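Local coordinates for protein V-type ATP synthase alpha chain (Thermoplasma volcanium, PDB 4O1S) that is an intein splicing domain of the Hint type, a largely beta-stranded fold carried within the A subunit of a V-type ATPase, at residues Y13-K18 with Q53-V58; I20-L25 with D145-S150; K32-V37 with H47-I52; S41-I46 with L69-K74. All coordinates share one frame; numbering follows the deposited sequence.

Interaction 1 of 4, residues Y13-K18 with Q53-V58; sequences YLADGK and QIYSYV
Leu-14 and Ile-54 form a single backbone bridge, their CA atoms 4.4 Å apart, where the turn of the hairpin of strands 11-13 and 19-21 is laid on strand 43-58. The firm bond of the pair runs from Ala-15 N to Gln-53 O, 2.8 Å long and nearly straight at 159°. A second bond, from Tyr-55 N to Tyr-13 O at 3.3 Å, is weak. Beyond the bridge the loop curls away: Leu-14 to Gly-17 make a type I beta turn, and Asp-16 OD1 accepts from Lys-18 N in an Asx turn. At the backbone angles of Gly-17 (phi 95°) a CB would be jammed against the preceding carbonyl O, hence glycine.

Tyr-55 is the residue most covered by the other segment. Its first torsion (chi1 -73°) sets CG anti to the carbonyl carbon, and the ring then reaches across to the loop backbone. Leu-14 O lies at the ring edge, near the ring plane, 3.2 Å from Tyr-55 CE2. The small methyl of Ala-15 lets its backbone lie close to the ring, with Ala-15 CA 3.3 Å from Tyr-55 CE2. Leu-14 and Ile-54 cross obliquely, Leu-14 CD1 to Ile-54 CG2 at 3.9 Å, as suits branched aliphatic residues.

Leu-14 also rests on Ile-20 of strand 19-21, and the hydroxyl of Tyr-13 is bonded to Gly-161 O. Ile-54 and Ser-56 pair with Ser-65 and Val-63 of strand 61-75.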
loop_
_atom_site.group_PDB
_atom_site.type_symbol
_atom_site.label_atom_id
_atom_site.label_comp_id
_atom_site.label_asym_id
_atom_site.label_seq_id
_atom_site.Cartn_x
_atom_site.Cartn_y
_atom_site.Cartn_z
ATOM N N TYR A 13 4.363 5.344 -5.443
ATOM C CA TYR A 13 4.944 5.724 -6.733
ATOM C C TYR A 13 4.052 6.729 -7.447
ATOM O O TYR A 13 2.933 6.403 -7.861
ATOM C CB TYR A 13 5.231 4.466 -7.572
ATOM C CG TYR A 13 6.224 3.580 -6.846
ATOM C CD1 TYR A 13 7.601 3.754 -7.021
ATOM C CD2 TYR A 13 5.795 2.632 -5.916
ATOM C CE1 TYR A 13 8.519 2.979 -6.329
ATOM C CE2 TYR A 13 6.703 1.848 -5.217
ATOM C CZ TYR A 13 8.067 2.027 -5.426
ATOM O OH TYR A 13 8.995 1.268 -4.739
ATOM N N LEU A 14 4.525 7.972 -7.533
ATOM C CA LEU A 14 3.755 9.017 -8.219
ATOM C C LEU A 14 4.040 8.970 -9.710
ATOM O O LEU A 14 5.112 8.521 -10.148
ATOM C CB LEU A 14 4.072 10.419 -7.744
ATOM C CG LEU A 14 4.117 10.815 -6.279
ATOM C CD1 LEU A 14 2.972 10.200 -5.523
ATOM C CD2 LEU A 14 5.459 10.413 -5.707
ATOM N N ALA A 15 3.074 9.454 -10.483
ATOM C CA ALA A 15 3.120 9.357 -11.932
ATOM C C ALA A 15 4.208 10.242 -12.522
ATOM O O ALA A 15 4.686 9.993 -13.627
ATOM C CB ALA A 15 1.771 9.684 -12.518
ATOM N N ASP A 16 4.610 11.264 -11.775
ATOM C CA ASP A 16 5.685 12.145 -12.212
ATOM C C ASP A 16 7.076 11.497 -12.168
ATOM O O ASP A 16 8.074 12.171 -12.433
ATOM C CB ASP A 16 5.656 13.465 -11.424
ATOM C CG ASP A 16 6.157 13.327 -9.985
ATOM O OD1 ASP A 16 6.255 12.183 -9.471
ATOM O OD2 ASP A 16 6.447 14.388 -9.371
ATOM N N GLY A 17 7.133 10.201 -11.836
ATOM C CA GLY A 17 8.384 9.456 -11.771
ATOM C C GLY A 17 8.959 9.408 -10.368
ATOM O O GLY A 17 9.795 8.554 -10.038
ATOM N N LYS A 18 8.489 10.322 -9.526
ATOM C CA LYS A 18 9.003 10.419 -8.164
ATOM C C LYS A 18 8.592 9.265 -7.262
ATOM O O LYS A 18 7.580 8.592 -7.479
ATOM C CB LYS A 18 8.612 11.749 -7.514
ATOM C CG LYS A 18 9.722 12.808 -7.557
ATOM C CD LYS A 18 10.248 13.024 -8.978
ATOM C CE LYS A 18 11.152 14.245 -9.082
ATOM N NZ LYS A 18 11.066 14.831 -10.452
ATOM N N GLN A 53 -1.482 11.989 -8.053
ATOM C CA GLN A 53 -1.501 11.068 -9.167
ATOM C C GLN A 53 -0.528 9.911 -8.986
ATOM O O GLN A 53 0.695 10.078 -9.061
ATOM C CB GLN A 53 -1.228 11.814 -10.444
ATOM C CG GLN A 53 -2.400 12.618 -10.866
ATOM C CD GLN A 53 -2.125 13.375 -12.139
ATOM O OE1 GLN A 53 -1.060 13.223 -12.740
ATOM N NE2 GLN A 53 -3.084 14.201 -12.565
ATOM N N ILE A 54 -1.099 8.733 -8.760
ATOM C CA ILE A 54 -0.330 7.541 -8.465
ATOM C C ILE A 54 -0.561 6.436 -9.468
ATOM O O ILE A 54 -1.351 6.579 -10.396
ATOM C CB ILE A 54 -0.736 6.962 -7.116
ATOM C CG1 ILE A 54 -2.196 7.291 -6.845
ATOM C CG2 ILE A 54 0.152 7.504 -6.033
ATOM C CD1 ILE A 54 -2.894 6.203 -6.109
ATOM N N TYR A 55 0.107 5.311 -9.239
ATOM C CA TYR A 55 -0.007 4.160 -10.122
ATOM C C TYR A 55 -0.805 3.030 -9.510
ATOM O O TYR A 55 -0.467 2.534 -8.447
ATOM C CB TYR A 55 1.372 3.643 -10.476
ATOM C CG TYR A 55 2.125 4.522 -11.435
ATOM C CD1 TYR A 55 1.794 4.542 -12.795
ATOM C CD2 TYR A 55 3.177 5.318 -10.993
ATOM C CE1 TYR A 55 2.488 5.338 -13.688
ATOM C CE2 TYR A 55 3.884 6.109 -11.874
ATOM C CZ TYR A 55 3.533 6.124 -13.226
ATOM O OH TYR A 55 4.224 6.913 -14.122
ATOM N N SER A 56 -1.872 2.631 -10.186
ATOM C CA SER A 56 -2.670 1.499 -9.748
ATOM C C SER A 56 -2.381 0.343 -10.659
ATOM O O SER A 56 -1.644 0.490 -11.633
ATOM C CB SER A 56 -4.159 1.808 -9.821
ATOM O OG SER A 56 -4.508 2.784 -8.871
ATOM N N TYR A 57 -2.964 -0.808 -10.359
ATOM C CA TYR A 57 -2.654 -1.976 -11.154
ATOM C C TYR A 57 -3.936 -2.657 -11.496
ATOM O O TYR A 57 -4.671 -3.069 -10.608
ATOM C CB TYR A 57 -1.726 -2.927 -10.397
ATOM C CG TYR A 57 -1.020 -3.924 -11.288
ATOM C CD1 TYR A 57 -0.145 -3.499 -12.287
ATOM C CD2 TYR A 57 -1.221 -5.292 -11.134
ATOM C CE1 TYR A 57 0.508 -4.414 -13.113
ATOM C CE2 TYR A 57 -0.579 -6.215 -11.955
ATOM C CZ TYR A 57 0.286 -5.769 -12.939
ATOM O OH TYR A 57 0.930 -6.668 -13.757
ATOM N N VAL A 58 -4.219 -2.745 -12.789
ATOM C CA VAL A 58 -5.435 -3.392 -13.255
ATOM C C VAL A 58 -5.106 -4.492 -14.233
ATOM O O VAL A 58 -4.320 -4.294 -15.172
ATOM C CB VAL A 58 -6.393 -2.431 -13.969
ATOM C CG1 VAL A 58 -7.734 -3.109 -14.138
ATOM C CG2 VAL A 58 -6.562 -1.143 -13.189
#

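Interaction 2 of 4, residues I20-L25 with D145-S150; sequences IKIKDL and DVYDLS
Tyr-147 on strand 145-149 packs against Ile-22 and Lys-23 in the first turn of helix 22-31, and its side chain can be followed from the sheet to its tip. CB sits against the branches of Ile-22, 3.7 Å from CG1 and equally far from CG2. With chi1 at -61° CG is anti to the carbonyl carbon, and it still meets Ile-22 CG2 at 4.0 Å. Farther out the partner changes: CE2 and CZ each lie 3.7 Å from Lys-23 CB. Lys-23 CA stands over one face of the ring, 4.0 Å from its centroid and 16° off the normal, a CH-pi contact. At the tip, OH shares a water with Lys-23 O, the water donating to that carbonyl, so a polar end is served beside an otherwise apolar ring.

A beta-branched isoleucine fits here because two of its branches spread over the root of the tyrosine, while CD1 approaches Leu-149 CD2 at a looser 4.4 Å. Lys-23 offers its backbone and CB to the ring and sends its amine away to a salt bridge with Asp-24 OD1.

Tyr-26, one turn on in the helix, meets Tyr-147 edge-to-face. Strand 143-149 runs between strands 6-7 and 61-75, and Leu-149 also touches Leu-70, so the start of helix 22-31 packs across the face of the large antiparallel sheet.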
loop_
_atom_site.group_PDB
_atom_site.type_symbol
_atom_site.label_atom_id
_atom_site.label_comp_id
_atom_site.label_asym_id
_atom_site.label_seq_id
_atom_site.Cartn_x
_atom_site.Cartn_y
_atom_site.Cartn_z
ATOM N N ILE A 20 8.112 8.544 -3.109
ATOM C CA ILE A 20 7.991 9.228 -1.840
ATOM C C ILE A 20 7.430 8.299 -0.762
ATOM O O ILE A 20 6.536 7.471 -1.017
ATOM C CB ILE A 20 7.124 10.506 -1.984
ATOM C CG1 ILE A 20 7.272 11.402 -0.765
ATOM C CG2 ILE A 20 5.643 10.170 -2.186
ATOM C CD1 ILE A 20 6.504 12.685 -0.906
ATOM N N LYS A 21 7.991 8.416 0.435
ATOM C CA LYS A 21 7.507 7.655 1.572
ATOM C C LYS A 21 6.152 8.219 1.955
ATOM O O LYS A 21 5.975 9.443 1.986
ATOM C CB LYS A 21 8.470 7.804 2.742
ATOM C CG LYS A 21 9.787 7.081 2.570
ATOM C CD LYS A 21 10.623 7.266 3.803
ATOM C CE LYS A 21 12.098 7.191 3.502
ATOM N NZ LYS A 21 12.820 7.923 4.565
ATOM N N ILE A 22 5.195 7.343 2.249
ATOM C CA ILE A 22 3.832 7.792 2.543
ATOM C C ILE A 22 3.763 8.788 3.723
ATOM O O ILE A 22 2.996 9.740 3.697
ATOM C CB ILE A 22 2.849 6.615 2.711
ATOM C CG1 ILE A 22 1.402 7.113 2.687
ATOM C CG2 ILE A 22 3.143 5.805 3.979
ATOM C CD1 ILE A 22 0.357 6.018 2.256
ATOM N N LYS A 23 4.602 8.610 4.731
ATOM C CA LYS A 23 4.563 9.531 5.858
ATOM C C LYS A 23 5.013 10.940 5.460
ATOM O O LYS A 23 4.530 11.930 6.019
ATOM C CB LYS A 23 5.400 9.006 7.023
ATOM C CG LYS A 23 6.894 9.161 6.831
ATOM C CD LYS A 23 7.604 8.526 8.006
ATOM C CE LYS A 23 9.104 8.664 7.886
ATOM N NZ LYS A 23 9.433 10.017 7.378
ATOM N N ASP A 24 5.919 11.036 4.489
ATOM C CA ASP A 24 6.387 12.345 4.039
ATOM C C ASP A 24 5.334 13.040 3.187
ATOM O O ASP A 24 5.085 14.255 3.329
ATOM C CB ASP A 24 7.702 12.227 3.264
ATOM C CG ASP A 24 8.848 11.741 4.134
ATOM O OD1 ASP A 24 8.758 11.926 5.375
ATOM O OD2 ASP A 24 9.822 11.166 3.590
ATOM N N LEU A 25 4.722 12.253 2.305
ATOM C CA LEU A 25 3.640 12.722 1.458
ATOM C C LEU A 25 2.501 13.256 2.321
ATOM O O LEU A 25 1.994 14.352 2.097
ATOM C CB LEU A 25 3.131 11.566 0.609
ATOM C CG LEU A 25 1.817 11.827 -0.122
ATOM C CD1 LEU A 25 1.973 13.032 -1.038
ATOM C CD2 LEU A 25 1.395 10.613 -0.907
ATOM N N ASP A 145 2.516 4.543 13.806
ATOM C CA ASP A 145 1.780 5.387 12.895
ATOM C C ASP A 145 1.539 4.614 11.605
ATOM O O ASP A 145 2.476 4.055 11.022
ATOM C CB ASP A 145 2.604 6.626 12.586
ATOM C CG ASP A 145 2.615 7.592 13.722
ATOM O OD1 ASP A 145 1.710 7.489 14.588
ATOM O OD2 ASP A 145 3.514 8.452 13.725
ATOM N N VAL A 146 0.293 4.559 11.154
ATOM C CA VAL A 146 0.034 3.896 9.886
ATOM C C VAL A 146 -0.731 4.827 8.951
ATOM O O VAL A 146 -1.368 5.784 9.397
ATOM C CB VAL A 146 -0.656 2.502 10.049
ATOM C CG1 VAL A 146 0.230 1.570 10.817
ATOM C CG2 VAL A 146 -1.987 2.625 10.750
ATOM N N TYR A 147 -0.636 4.540 7.658
ATOM C CA TYR A 147 -1.119 5.433 6.609
ATOM C C TYR A 147 -1.813 4.637 5.508
ATOM O O TYR A 147 -1.516 3.460 5.278
ATOM C CB TYR A 147 0.052 6.211 6.003
ATOM C CG TYR A 147 0.795 7.095 6.986
ATOM C CD1 TYR A 147 0.461 8.439 7.111
ATOM C CD2 TYR A 147 1.822 6.594 7.796
ATOM C CE1 TYR A 147 1.121 9.266 7.992
ATOM C CE2 TYR A 147 2.498 7.423 8.693
ATOM C CZ TYR A 147 2.134 8.767 8.789
ATOM O OH TYR A 147 2.759 9.645 9.665
ATOM N N ASP A 148 -2.739 5.297 4.827
ATOM C CA ASP A 148 -3.456 4.717 3.701
ATOM C C ASP A 148 -3.791 5.860 2.763
ATOM O O ASP A 148 -3.879 7.012 3.175
ATOM C CB ASP A 148 -4.740 4.035 4.186
ATOM C CG ASP A 148 -5.410 3.167 3.107
ATOM O OD1 ASP A 148 -4.792 2.962 2.035
ATOM O OD2 ASP A 148 -6.551 2.673 3.350
ATOM N N LEU A 149 -3.959 5.548 1.492
ATOM C CA LEU A 149 -4.531 6.507 0.571
ATOM C C LEU A 149 -5.667 5.832 -0.170
ATOM O O LEU A 149 -5.778 4.611 -0.132
ATOM C CB LEU A 149 -3.463 7.020 -0.385
ATOM C CG LEU A 149 -2.554 6.008 -1.065
ATOM C CD1 LEU A 149 -3.316 5.259 -2.135
ATOM C CD2 LEU A 149 -1.375 6.726 -1.682
ATOM N N SER A 150 -6.514 6.596 -0.844
ATOM C CA SER A 150 -7.552 5.956 -1.648
ATOM C C SER A 150 -7.127 5.894 -3.116
ATOM O O SER A 150 -6.581 6.849 -3.657
ATOM C CB SER A 150 -8.892 6.677 -1.498
ATOM O OG SER A 150 -8.919 7.868 -2.264
HETATM O O HOH W 1 3.193 12.278 8.689
#

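Interaction 3 of 4, residues K32-V37 with H47-I52; sequences KEDNIV and HLKDPI
Ile-36 and His-47 hold the tight part of this contact as an antiparallel hydrogen-bonded pair. His-47 N donates to Ile-36 O at 2.8 Å and Ile-36 N returns a bond to His-47 O at 3.1 Å, as expected of a regular hairpin. Next to them the side chain of Asn-35 bonds the next backbone N-H but one, that of Lys-49. Its first torsion (chi1 -64°) puts CG beside its own backbone N, and OD1 accepts from Lys-49 N at 2.9 Å, the donor standing 35° above the carbonyl plane. The same amide presents ND2 to Leu-48, whose CD1 is 3.7 Å away, and ND2 donates to Glu-29 O at the far end of helix 22-31. An asparagine suits the place because one flat group can accept from the neighbouring strand segment and donate to the helix.

The outer end is looser and largely polar. Lys-49 folds its chain, bent at three successive torsions, across Asp-34 at about a right angle, with CB 3.9 Å from Asp-34 CG. Its NZ reaches Asp-34 O only in a weak bond of 3.3 Å, and Asp-34 OD1 stays 4.5 Å from NZ, beyond a salt bridge. Asp-34 OD2 and Asp-50 OD2 are 4.3 Å apart, a like-charge approach that solvent probably screens.

The chain turns a corner at Lys-49 and Asp-50. His-47 ND1 is hydrogen-bonded to Arg-68 O of strand 61-75, and Leu-48 pairs with Arg-68. Strand 43-58 thus lies between 36-40 and 61-75 in the sheet, and Val-37, Leu-48 and Ile-52 touch helix 22-31.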
loop_
_atom_site.group_PDB
_atom_site.type_symbol
_atom_site.label_atom_id
_atom_site.label_comp_id
_atom_site.label_asym_id
_atom_site.label_seq_id
_atom_site.Cartn_x
_atom_site.Cartn_y
_atom_site.Cartn_z
ATOM N N LYS A 32 -0.795 21.989 3.513
ATOM C CA LYS A 32 -1.317 22.813 2.419
ATOM C C LYS A 32 -2.656 23.517 2.743
ATOM O O LYS A 32 -3.620 22.851 3.157
ATOM C CB LYS A 32 -1.434 21.963 1.164
ATOM C CG LYS A 32 -0.093 21.567 0.555
ATOM C CD LYS A 32 -0.263 20.384 -0.362
ATOM C CE LYS A 32 0.559 20.495 -1.608
ATOM N NZ LYS A 32 1.987 20.580 -1.217
ATOM N N GLU A 33 -2.705 24.850 2.573
ATOM C CA GLU A 33 -3.934 25.661 2.787
ATOM C C GLU A 33 -5.128 25.168 1.939
ATOM O O GLU A 33 -6.250 25.084 2.424
ATOM C CB GLU A 33 -3.664 27.152 2.550
ATOM C CG GLU A 33 -4.870 27.931 1.984
ATOM C CD GLU A 33 -4.814 28.106 0.456
ATOM O OE1 GLU A 33 -3.922 27.508 -0.184
ATOM O OE2 GLU A 33 -5.657 28.846 -0.106
ATOM N N ASP A 34 -4.845 24.878 0.672
ATOM C CA ASP A 34 -5.650 24.089 -0.250
ATOM C C ASP A 34 -6.521 22.949 0.340
ATOM O O ASP A 34 -7.622 22.685 -0.149
ATOM C CB ASP A 34 -4.664 23.418 -1.220
ATOM C CG ASP A 34 -4.648 24.055 -2.579
ATOM O OD1 ASP A 34 -5.275 25.134 -2.734
ATOM O OD2 ASP A 34 -3.989 23.472 -3.482
ATOM N N ASN A 35 -6.008 22.237 1.339
ATOM C CA ASN A 35 -6.573 20.939 1.705
ATOM C C ASN A 35 -7.413 21.018 2.948
ATOM O O ASN A 35 -7.317 21.969 3.717
ATOM C CB ASN A 35 -5.478 19.876 1.920
ATOM C CG ASN A 35 -4.693 19.566 0.652
ATOM O OD1 ASN A 35 -5.159 19.808 -0.471
ATOM N ND2 ASN A 35 -3.496 19.022 0.825
ATOM N N ILE A 36 -8.230 19.997 3.159
ATOM C CA ILE A 36 -9.026 19.948 4.373
ATOM C C ILE A 36 -8.606 18.774 5.249
ATOM O O ILE A 36 -8.518 17.625 4.782
ATOM C CB ILE A 36 -10.529 19.915 4.058
ATOM C CG1 ILE A 36 -10.894 21.116 3.194
ATOM C CG2 ILE A 36 -11.344 19.972 5.331
ATOM C CD1 ILE A 36 -12.390 21.286 2.945
ATOM N N VAL A 37 -8.314 19.076 6.513
ATOM C CA VAL A 37 -7.831 18.045 7.431
ATOM C C VAL A 37 -8.867 17.793 8.462
ATOM O O VAL A 37 -9.318 18.708 9.139
ATOM C CB VAL A 37 -6.538 18.435 8.162
ATOM C CG1 VAL A 37 -6.165 17.377 9.179
ATOM C CG2 VAL A 37 -5.409 18.625 7.160
ATOM N N HIS A 47 -8.237 15.658 2.868
ATOM C CA HIS A 47 -8.901 15.687 1.596
ATOM C C HIS A 47 -8.112 16.623 0.670
ATOM O O HIS A 47 -7.892 17.797 0.967
ATOM C CB HIS A 47 -10.366 16.102 1.788
ATOM C CG HIS A 47 -11.176 16.067 0.533
ATOM N ND1 HIS A 47 -10.872 15.239 -0.526
ATOM C CD2 HIS A 47 -12.261 16.786 0.151
ATOM C CE1 HIS A 47 -11.748 15.435 -1.496
ATOM N NE2 HIS A 47 -12.600 16.369 -1.109
ATOM N N LEU A 48 -7.663 16.081 -0.444
ATOM C CA LEU A 48 -6.747 16.786 -1.317
ATOM C C LEU A 48 -7.479 17.643 -2.341
ATOM O O LEU A 48 -8.249 17.117 -3.146
ATOM C CB LEU A 48 -5.860 15.766 -2.056
ATOM C CG LEU A 48 -4.569 15.278 -1.388
ATOM C CD1 LEU A 48 -4.556 15.510 0.115
ATOM C CD2 LEU A 48 -4.395 13.838 -1.700
ATOM N N LYS A 49 -7.220 18.950 -2.326
ATOM C CA LYS A 49 -7.708 19.826 -3.393
ATOM C C LYS A 49 -7.236 19.349 -4.794
ATOM O O LYS A 49 -8.062 19.191 -5.689
ATOM C CB LYS A 49 -7.346 21.289 -3.122
ATOM C CG LYS A 49 -7.659 22.214 -4.283
ATOM C CD LYS A 49 -9.054 22.820 -4.167
ATOM C CE LYS A 49 -9.024 24.226 -3.549
ATOM N NZ LYS A 49 -9.700 24.317 -2.195
ATOM N N ASP A 50 -5.932 19.101 -4.971
ATOM C CA ASP A 50 -5.416 18.440 -6.182
ATOM C C ASP A 50 -5.138 16.996 -5.880
ATOM O O ASP A 50 -4.249 16.691 -5.071
ATOM C CB ASP A 50 -4.073 19.004 -6.638
ATOM C CG ASP A 50 -4.138 20.445 -7.033
ATOM O OD1 ASP A 50 -5.217 20.910 -7.460
ATOM O OD2 ASP A 50 -3.092 21.117 -6.920
ATOM N N PRO A 51 -5.844 16.093 -6.564
ATOM C CA PRO A 51 -5.635 14.653 -6.371
ATOM C C PRO A 51 -4.175 14.286 -6.595
ATOM O O PRO A 51 -3.494 14.859 -7.448
ATOM C CB PRO A 51 -6.494 14.029 -7.467
ATOM C CG PRO A 51 -6.548 15.093 -8.541
ATOM C CD PRO A 51 -6.645 16.383 -7.761
ATOM N N ILE A 52 -3.694 13.340 -5.812
ATOM C CA ILE A 52 -2.338 12.878 -5.977
ATOM C C ILE A 52 -2.391 11.865 -7.099
ATOM O O ILE A 52 -3.270 11.002 -7.131
ATOM C CB ILE A 52 -1.766 12.289 -4.646
ATOM C CG1 ILE A 52 -0.445 12.953 -4.304
ATOM C CG2 ILE A 52 -1.550 10.811 -4.707
ATOM C CD1 ILE A 52 -0.610 14.386 -3.830
#

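Interaction 4 of 4, residues S41-I46 with L69-K74; sequences SGEEII and LLYKGK
Glu-44 with Lys-72 and Ile-46 with Leu-70 are the hydrogen-bonded pairs of two antiparallel strands whose axes come within 4.7 Å. Lys-72 N donates to Glu-44 O at 2.9 Å, and Ile-46 N to Leu-70 O at 2.8 Å, each answered by a bond in the other direction. Between these pairs Ile-45 and Tyr-71 form a non-hydrogen-bonded pair with their side chains on the other face.

On that face Tyr-71 CG is anti to the backbone N (chi1 163°), and the rim of the ring is met by its cross-strand neighbours. Ile-45 CG1 lies 4.3 Å from CD1 at the edge, near the ring plane. Glu-43 CG, in plane at the edge, is 3.8 Å from CE1, and its carboxylate is turned 88° to the ring. Gly-73 N sits over one ring face, and glycine suits a place where the tyrosine OH comes so close to the backbone. Farther along, Ile-45 CG2 meets Leu-69 CD1 at 4.1 Å. Lys-74 O binds N4 of a HEPES (EPE) molecule, probably from the crystallisation liquor, close to Tyr-71.

On the opposite face Ile-46 CD1 and Leu-70 CD1 touch at 4.3 Å, and Tyr-26 of helix 22-31 covers both residues. The second shell also fixes the charges: Glu-44 OE1 is held by Arg-30 NE and Tyr-26 OH, and Lys-74 NZ by Asp-145 and Asp-143.

Backbone bonds therefore set the pairing, the helix-covered face mixes the aliphatic Ile-46 and Leu-70 with the charged Glu-44 and Lys-72, and the acid of Glu-44, gripped by a cation and a hydroxyl, is probably kept ionised.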
loop_
_atom_site.group_PDB
_atom_site.type_symbol
_atom_site.label_atom_id
_atom_site.label_comp_id
_atom_site.label_asym_id
_atom_site.label_seq_id
_atom_site.Cartn_x
_atom_site.Cartn_y
_atom_site.Cartn_z
ATOM N N SER A 41 -10.413 10.867 17.063
ATOM C CA SER A 41 -10.204 9.588 17.773
ATOM C C SER A 41 -8.979 8.794 17.281
ATOM O O SER A 41 -9.102 7.624 16.879
ATOM C CB SER A 41 -11.479 8.715 17.738
ATOM O OG SER A 41 -11.542 7.931 16.550
ATOM N N GLY A 42 -7.811 9.434 17.300
ATOM C CA GLY A 42 -6.595 8.826 16.775
ATOM C C GLY A 42 -6.508 8.644 15.261
ATOM O O GLY A 42 -5.457 8.300 14.737
ATOM N N GLU A 43 -7.605 8.868 14.553
ATOM C CA GLU A 43 -7.569 8.845 13.107
ATOM C C GLU A 43 -7.594 10.245 12.536
ATOM O O GLU A 43 -8.108 11.178 13.152
ATOM C CB GLU A 43 -8.748 8.082 12.563
ATOM C CG GLU A 43 -8.800 6.674 13.021
ATOM C CD GLU A 43 -10.035 5.983 12.511
ATOM O OE1 GLU A 43 -11.109 6.618 12.522
ATOM O OE2 GLU A 43 -9.933 4.814 12.084
ATOM N N GLU A 44 -7.044 10.381 11.339
ATOM C CA GLU A 44 -7.014 11.666 10.670
ATOM C C GLU A 44 -7.048 11.497 9.157
ATOM O O GLU A 44 -6.452 10.553 8.593
ATOM C CB GLU A 44 -5.780 12.449 11.073
ATOM C CG GLU A 44 -5.853 13.884 10.632
ATOM C CD GLU A 44 -4.636 14.681 11.063
ATOM O OE1 GLU A 44 -3.560 14.541 10.425
ATOM O OE2 GLU A 44 -4.766 15.446 12.047
ATOM N N ILE A 45 -7.744 12.421 8.501
ATOM C CA ILE A 45 -7.889 12.375 7.053
ATOM C C ILE A 45 -7.566 13.714 6.382
ATOM O O ILE A 45 -7.909 14.800 6.891
ATOM C CB ILE A 45 -9.301 11.913 6.666
ATOM C CG1 ILE A 45 -9.496 10.461 7.080
ATOM C CG2 ILE A 45 -9.523 12.027 5.177
ATOM C CD1 ILE A 45 -10.944 10.095 7.337
ATOM N N ILE A 46 -6.885 13.638 5.245
ATOM C CA ILE A 46 -6.689 14.832 4.470
ATOM C C ILE A 46 -7.432 14.660 3.174
ATOM O O ILE A 46 -7.294 13.650 2.470
ATOM C CB ILE A 46 -5.213 15.136 4.164
ATOM C CG1 ILE A 46 -4.326 14.949 5.394
ATOM C CG2 ILE A 46 -5.078 16.553 3.591
ATOM C CD1 ILE A 46 -2.852 14.976 5.019
ATOM N N LEU A 69 -8.008 11.268 -0.985
ATOM C CA LEU A 69 -7.931 11.217 0.475
ATOM C C LEU A 69 -6.667 10.519 0.944
ATOM O O LEU A 69 -6.260 9.510 0.365
ATOM C CB LEU A 69 -9.111 10.458 1.056
ATOM C CG LEU A 69 -10.484 11.086 0.932
ATOM C CD1 LEU A 69 -11.385 10.414 1.920
ATOM C CD2 LEU A 69 -10.420 12.559 1.209
ATOM N N LEU A 70 -6.062 11.054 2.002
ATOM C CA LEU A 70 -4.979 10.372 2.681
ATOM C C LEU A 70 -5.449 10.156 4.094
ATOM O O LEU A 70 -6.224 10.955 4.624
ATOM C CB LEU A 70 -3.705 11.217 2.721
ATOM C CG LEU A 70 -3.151 11.724 1.396
ATOM C CD1 LEU A 70 -1.883 12.508 1.648
ATOM C CD2 LEU A 70 -2.912 10.578 0.436
ATOM N N TYR A 71 -4.955 9.079 4.696
ATOM C CA TYR A 71 -5.312 8.694 6.045
ATOM C C TYR A 71 -4.056 8.448 6.877
ATOM O O TYR A 71 -3.029 7.948 6.383
ATOM C CB TYR A 71 -6.205 7.443 6.008
ATOM C CG TYR A 71 -6.317 6.684 7.326
ATOM C CD1 TYR A 71 -7.188 7.106 8.329
ATOM C CD2 TYR A 71 -5.567 5.530 7.561
ATOM C CE1 TYR A 71 -7.297 6.407 9.531
ATOM C CE2 TYR A 71 -5.671 4.828 8.763
ATOM C CZ TYR A 71 -6.535 5.273 9.735
ATOM O OH TYR A 71 -6.644 4.579 10.914
ATOM N N LYS A 72 -4.140 8.825 8.148
ATOM C CA LYS A 72 -3.105 8.500 9.112
ATOM C C LYS A 72 -3.766 8.028 10.385
ATOM O O LYS A 72 -4.640 8.707 10.929
ATOM C CB LYS A 72 -2.233 9.716 9.396
ATOM C CG LYS A 72 -1.242 9.503 10.517
ATOM C CD LYS A 72 -0.406 10.743 10.797
ATOM C CE LYS A 72 0.036 10.769 12.248
ATOM N NZ LYS A 72 0.988 11.888 12.454
ATOM N N GLY A 73 -3.357 6.863 10.865
ATOM C CA GLY A 73 -3.921 6.318 12.084
ATOM C C GLY A 73 -2.873 5.695 12.980
ATOM O O GLY A 73 -1.689 6.044 12.929
ATOM N N LYS A 74 -3.325 4.761 13.812
ATOM C CA LYS A 74 -2.448 4.032 14.730
ATOM C C LYS A 74 -2.697 2.544 14.587
ATOM O O LYS A 74 -3.834 2.101 14.440
ATOM C CB LYS A 74 -2.701 4.446 16.189
ATOM C CG LYS A 74 -2.114 5.826 16.608
ATOM C CD LYS A 74 -0.602 5.856 16.475
ATOM C CE LYS A 74 0.051 6.593 17.619
ATOM N NZ LYS A 74 1.527 6.626 17.381
#

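In the fold
All four contacts use or cover one antiparallel sheet, ordered 6-7, 143-149, 61-75, 43-58, 36-40. Interactions 1, 3 and 4 share the long broken strand 43-58. Interactions 2 and 4 lie closest, with centres about 10 Å apart, joined by backbone bonding of strands 143-149 and 61-75; interactions 1 and 4 are farthest, about 21 Å. Leu-25 meets Ile-52 between interactions 2 and 3, and Ile-54 meets Leu-149 between 1 and 2. Along the chain, interaction 3 falls between the segments of interactions 1 and 2, and interaction 4 between those of 2, while 1 and 2, 1 and 4, and 3 and 4 alternate. Interaction 2 spans 120 positions, packing the start of helix 22-31 onto the late strand 143-149.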